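Local coordinates for protein acyl-coenzyme A oxidase acox-1.2 (Caenorhabditis elegans, PDB 5K3J) that catalyses the FAD-dependent desaturation of ascaroside-CoA thioesters with a five-carbon omega side chain, the first step of peroxisomal beta-oxidation in pheromone biosynthesis, at residues A[589-592]-A[593-596]; A[552-555]-A[556-559]. All coordinates share one frame; numbering follows the deposited sequence.

Contact 1: A[589-592]-A[593-596]; sequences QLYL and YLEK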
loop_
_atom_site.group_PDB
_atom_site.type_symbol
_atom_site.label_atom_id
_atom_site.label_comp_id
_atom_site.label_asym_id
_atom_site.label_seq_id
_atom_site.Cartn_x
_atom_site.Cartn_y
_atom_site.Cartn_z
ATOM N N GLN A 589 -9.576 1.196 27.929
ATOM C CA GLN A 589 -8.451 0.297 28.183
ATOM C C GLN A 589 -7.402 0.391 27.088
ATOM O O GLN A 589 -6.206 0.247 27.340
ATOM C CB GLN A 589 -8.931 -1.149 28.306
ATOM C CG GLN A 589 -9.579 -1.486 29.633
ATOM C CD GLN A 589 -8.570 -1.644 30.752
ATOM O OE1 GLN A 589 -7.845 -2.638 30.813
ATOM N NE2 GLN A 589 -8.515 -0.663 31.644
ATOM N N LEU A 590 -7.867 0.618 25.867
ATOM C CA LEU A 590 -6.983 0.793 24.728
ATOM C C LEU A 590 -6.030 1.955 24.971
ATOM O O LEU A 590 -4.811 1.808 24.875
ATOM C CB LEU A 590 -7.802 1.028 23.458
ATOM C CG LEU A 590 -7.143 1.697 22.249
ATOM C CD1 LEU A 590 -6.034 0.840 21.679
ATOM C CD2 LEU A 590 -8.187 1.986 21.184
ATOM N N TYR A 591 -6.600 3.105 25.310
ATOM C CA TYR A 591 -5.831 4.334 25.461
ATOM C C TYR A 591 -4.932 4.323 26.693
ATOM O O TYR A 591 -3.889 4.974 26.709
ATOM C CB TYR A 591 -6.776 5.533 25.511
ATOM C CG TYR A 591 -7.696 5.598 24.317
ATOM C CD1 TYR A 591 -7.220 5.330 23.041
ATOM C CD2 TYR A 591 -9.043 5.897 24.464
ATOM C CE1 TYR A 591 -8.053 5.375 21.943
ATOM C CE2 TYR A 591 -9.887 5.939 23.374
ATOM C CZ TYR A 591 -9.386 5.679 22.116
ATOM O OH TYR A 591 -10.224 5.723 21.029
ATOM N N LEU A 592 -5.336 3.583 27.720
ATOM C CA LEU A 592 -4.533 3.470 28.930
ATOM C C LEU A 592 -3.196 2.803 28.633
ATOM O O LEU A 592 -2.154 3.203 29.156
ATOM C CB LEU A 592 -5.277 2.677 30.002
ATOM C CG LEU A 592 -4.473 2.405 31.276
ATOM C CD1 LEU A 592 -4.166 3.707 32.004
ATOM C CD2 LEU A 592 -5.193 1.422 32.188
ATOM N N TYR A 593 -3.234 1.784 27.781
ATOM C CA TYR A 593 -2.040 1.009 27.473
ATOM C C TYR A 593 -1.221 1.612 26.340
ATOM O O TYR A 593 -0.067 1.242 26.147
ATOM C CB TYR A 593 -2.422 -0.433 27.147
ATOM C CG TYR A 593 -2.764 -1.223 28.385
ATOM C CD1 TYR A 593 -1.770 -1.602 29.276
ATOM C CD2 TYR A 593 -4.077 -1.576 28.674
ATOM C CE1 TYR A 593 -2.068 -2.316 30.414
ATOM C CE2 TYR A 593 -4.386 -2.294 29.815
ATOM C CZ TYR A 593 -3.376 -2.661 30.679
ATOM O OH TYR A 593 -3.673 -3.374 31.816
ATOM N N LEU A 594 -1.814 2.534 25.590
ATOM C CA LEU A 594 -1.027 3.376 24.699
ATOM C C LEU A 594 -0.088 4.208 25.553
ATOM O O LEU A 594 1.123 4.235 25.335
ATOM C CB LEU A 594 -1.914 4.289 23.851
ATOM C CG LEU A 594 -2.319 3.863 22.439
ATOM C CD1 LEU A 594 -1.637 2.570 22.024
ATOM C CD2 LEU A 594 -3.830 3.742 22.341
ATOM N N GLU A 595 -0.672 4.882 26.539
ATOM C CA GLU A 595 0.081 5.727 27.454
ATOM C C GLU A 595 1.044 4.913 28.310
ATOM O O GLU A 595 2.105 5.400 28.697
ATOM C CB GLU A 595 -0.871 6.520 28.351
ATOM C CG GLU A 595 -1.215 7.904 27.827
ATOM C CD GLU A 595 -2.152 7.870 26.639
ATOM O OE1 GLU A 595 -1.717 8.248 25.530
ATOM O OE2 GLU A 595 -3.326 7.480 26.816
ATOM N N LYS A 596 0.675 3.669 28.597
ATOM C CA LYS A 596 1.505 2.816 29.438
ATOM C C LYS A 596 2.704 2.264 28.667
ATOM O O LYS A 596 3.790 2.112 29.226
ATOM C CB LYS A 596 0.679 1.668 30.018
ATOM C CG LYS A 596 0.964 1.391 31.486
ATOM C CD LYS A 596 0.319 0.090 31.931
ATOM C CE LYS A 596 0.241 -0.002 33.447
ATOM N NZ LYS A 596 -0.280 -1.326 33.889
#

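Contact 2: A[552-555]-A[556-559]; sequences KEVL and TDLL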
loop_
_atom_site.group_PDB
_atom_site.type_symbol
_atom_site.label_atom_id
_atom_site.label_comp_id
_atom_site.label_asym_id
_atom_site.label_seq_id
_atom_site.Cartn_x
_atom_site.Cartn_y
_atom_site.Cartn_z
ATOM N N LYS A 552 8.037 -10.080 31.167
ATOM C CA LYS A 552 6.688 -10.633 31.207
ATOM C C LYS A 552 5.632 -9.547 31.427
ATOM O O LYS A 552 4.466 -9.728 31.073
ATOM C CB LYS A 552 6.579 -11.692 32.305
ATOM C CG LYS A 552 5.361 -12.593 32.165
ATOM C CD LYS A 552 5.035 -13.332 33.451
ATOM C CE LYS A 552 3.796 -14.193 33.266
ATOM N NZ LYS A 552 3.202 -14.621 34.561
ATOM N N GLU A 553 6.041 -8.422 32.008
ATOM C CA GLU A 553 5.111 -7.335 32.304
ATOM C C GLU A 553 4.947 -6.360 31.139
ATOM O O GLU A 553 3.861 -5.824 30.927
ATOM C CB GLU A 553 5.559 -6.573 33.552
ATOM C CG GLU A 553 5.365 -7.340 34.852
ATOM C CD GLU A 553 5.756 -6.529 36.077
ATOM O OE1 GLU A 553 6.057 -5.327 35.923
ATOM O OE2 GLU A 553 5.763 -7.091 37.193
ATOM N N VAL A 554 6.020 -6.124 30.390
ATOM C CA VAL A 554 5.925 -5.241 29.232
ATOM C C VAL A 554 5.228 -5.952 28.076
ATOM O O VAL A 554 4.584 -5.317 27.239
ATOM C CB VAL A 554 7.312 -4.734 28.772
ATOM C CG1 VAL A 554 7.925 -3.830 29.825
ATOM C CG2 VAL A 554 8.236 -5.891 28.464
ATOM N N LEU A 555 5.360 -7.275 28.043
ATOM C CA LEU A 555 4.678 -8.095 27.052
ATOM C C LEU A 555 3.202 -8.226 27.410
ATOM O O LEU A 555 2.356 -8.408 26.532
ATOM C CB LEU A 555 5.327 -9.477 26.946
ATOM C CG LEU A 555 6.656 -9.595 26.197
ATOM C CD1 LEU A 555 7.026 -11.059 26.019
ATOM C CD2 LEU A 555 6.590 -8.887 24.851
ATOM N N THR A 556 2.904 -8.135 28.704
ATOM C CA THR A 556 1.524 -8.142 29.181
ATOM C C THR A 556 0.843 -6.831 28.823
ATOM O O THR A 556 -0.341 -6.803 28.485
ATOM C CB THR A 556 1.447 -8.357 30.705
ATOM O OG1 THR A 556 2.166 -9.545 31.054
ATOM C CG2 THR A 556 -0.002 -8.498 31.161
ATOM N N ASP A 557 1.605 -5.745 28.908
ATOM C CA ASP A 557 1.136 -4.433 28.480
ATOM C C ASP A 557 0.747 -4.475 27.006
ATOM O O ASP A 557 -0.352 -4.070 26.631
ATOM C CB ASP A 557 2.212 -3.368 28.710
ATOM C CG ASP A 557 2.452 -3.085 30.182
ATOM O OD1 ASP A 557 1.472 -3.079 30.957
ATOM O OD2 ASP A 557 3.620 -2.867 30.565
ATOM N N LEU A 558 1.670 -4.968 26.186
ATOM C CA LEU A 558 1.446 -5.160 24.756
ATOM C C LEU A 558 0.205 -6.006 24.506
ATOM O O LEU A 558 -0.677 -5.631 23.730
ATOM C CB LEU A 558 2.667 -5.829 24.122
ATOM C CG LEU A 558 3.475 -5.102 23.048
ATOM C CD1 LEU A 558 3.212 -3.611 23.065
ATOM C CD2 LEU A 558 4.953 -5.380 23.257
ATOM N N LEU A 559 0.151 -7.149 25.180
ATOM C CA LEU A 559 -0.940 -8.102 25.026
ATOM C C LEU A 559 -2.295 -7.503 25.395
ATOM O O LEU A 559 -3.300 -7.787 24.746
ATOM C CB LEU A 559 -0.662 -9.346 25.871
ATOM C CG LEU A 559 -1.753 -10.418 25.927
ATOM C CD1 LEU A 559 -2.214 -10.814 24.530
ATOM C CD2 LEU A 559 -1.250 -11.632 26.687
#

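Contact 1: A[589-592]-A[593-596]
Gln589 and Tyr593 run side by side, one turn apart on the alpha-helix 581-597 in the helical C-terminal part of this acyl-CoA oxidase. The amide of Gln589 meets the rim of the phenol in the plane of the ring, with OE1 3.6 Å from CE2 of Tyr593, and the two planes stand 88° apart. A bend at chi2 (-75°) brings the Gln589 amide alongside the ring one turn further on. The peptide oxygen of Gln589 also lies near the ring plane, on the CD2 side of Tyr593.

The backbone beneath is held by Leu594 N to Leu590 O, 3.2 Å long, and by the nearly straight Glu595 N to Tyr591 O bond, 170° at the hydrogen; the bonds from Tyr593 N are weak.

Leu590 and Leu594 rest on Leu561 of helix 549-569, Tyr593 stacks on His560, and Tyr591 packs on Val521 of the second subunit. Glu595, its chain bent at chi2, lies on the flank of the helix and touches Gln339, a residue that binds FAD.

Round the helix from the Gln589 amide, Leu594 supplies the bump. Its CD2 methyl settles into the notch between two neighbours, 3.7 Å from CD1 of Leu590 on one hand and, meeting the Tyr591 ring at its edge, 3.8 Å from CD1 of Tyr591.

Contact 2: A[552-555]-A[556-559]
The carboxylate of Asp557 is the flat group that folds back against the preceding turn: OD2 comes 3.0 Å from the peptide oxygen of Glu553 and 3.6 Å from CA of Val554. The first of these is a meeting of two acceptors and not a bond. CG stands beside the backbone N of Asp557 (chi1 -69°), a setting that lays the acid along the helix toward its earlier turn. OD1 has a partner on helix 581-597, a long and weak ion pair with NZ of Lys596.

Thr556 turns its hydroxyl the same way, with OG1 anti to its own carbonyl carbon and directed at the peptide oxygen of Lys552. A hydrogen bond from a threonine hydroxyl to the carbonyl one turn earlier is a familiar feature of alpha-helices, here in helix 549-569 of the helical C-terminal part of the acyl-CoA oxidase fold. The modelled separation is too short to be trusted, which leaves the bond plausible in kind but doubtful in detail. The same oxygen takes a weak bond from Thr556 N. The next three i to i+4 bonds are firmer, among them Leu558 N to Val554 O at 3.1 Å and 167°, and Leu559 N to Leu555 O at 2.9 Å.

On the buried side, Leu555 and Leu558 lie at a slant to each other and touch loosely through their CD2 methyls, 4.2 Å apart. Leu555 also reaches Val543 of helix 520-543 and Met28 of helix 25-32, while Leu558 leans on Ile597. Leu559 packs against Phe539, Met540 and Val543.

In the fold
Contact 2 comes first along the chain, on helix 549-569, and contact 1 follows on helix 581-597; all four segments lie in the helical C-terminal part of the oxidase. Their centres are 12 Å apart on the same side of the chain's centre, and they touch directly: OD1 of Asp557 packs 3.5 Å from CD of Lys596 and 3.7 Å from CE1 of Tyr593. The two helices pack against each other here. Segment 552-559 faces helices 520-543 and 25-32 within its own subunit, whereas 589-596 carries the packing on to the second subunit and to the neighbourhood of Gln339, an FAD-binding residue, and His340, an ATP-binding residue, both at ligands shared between the subunits.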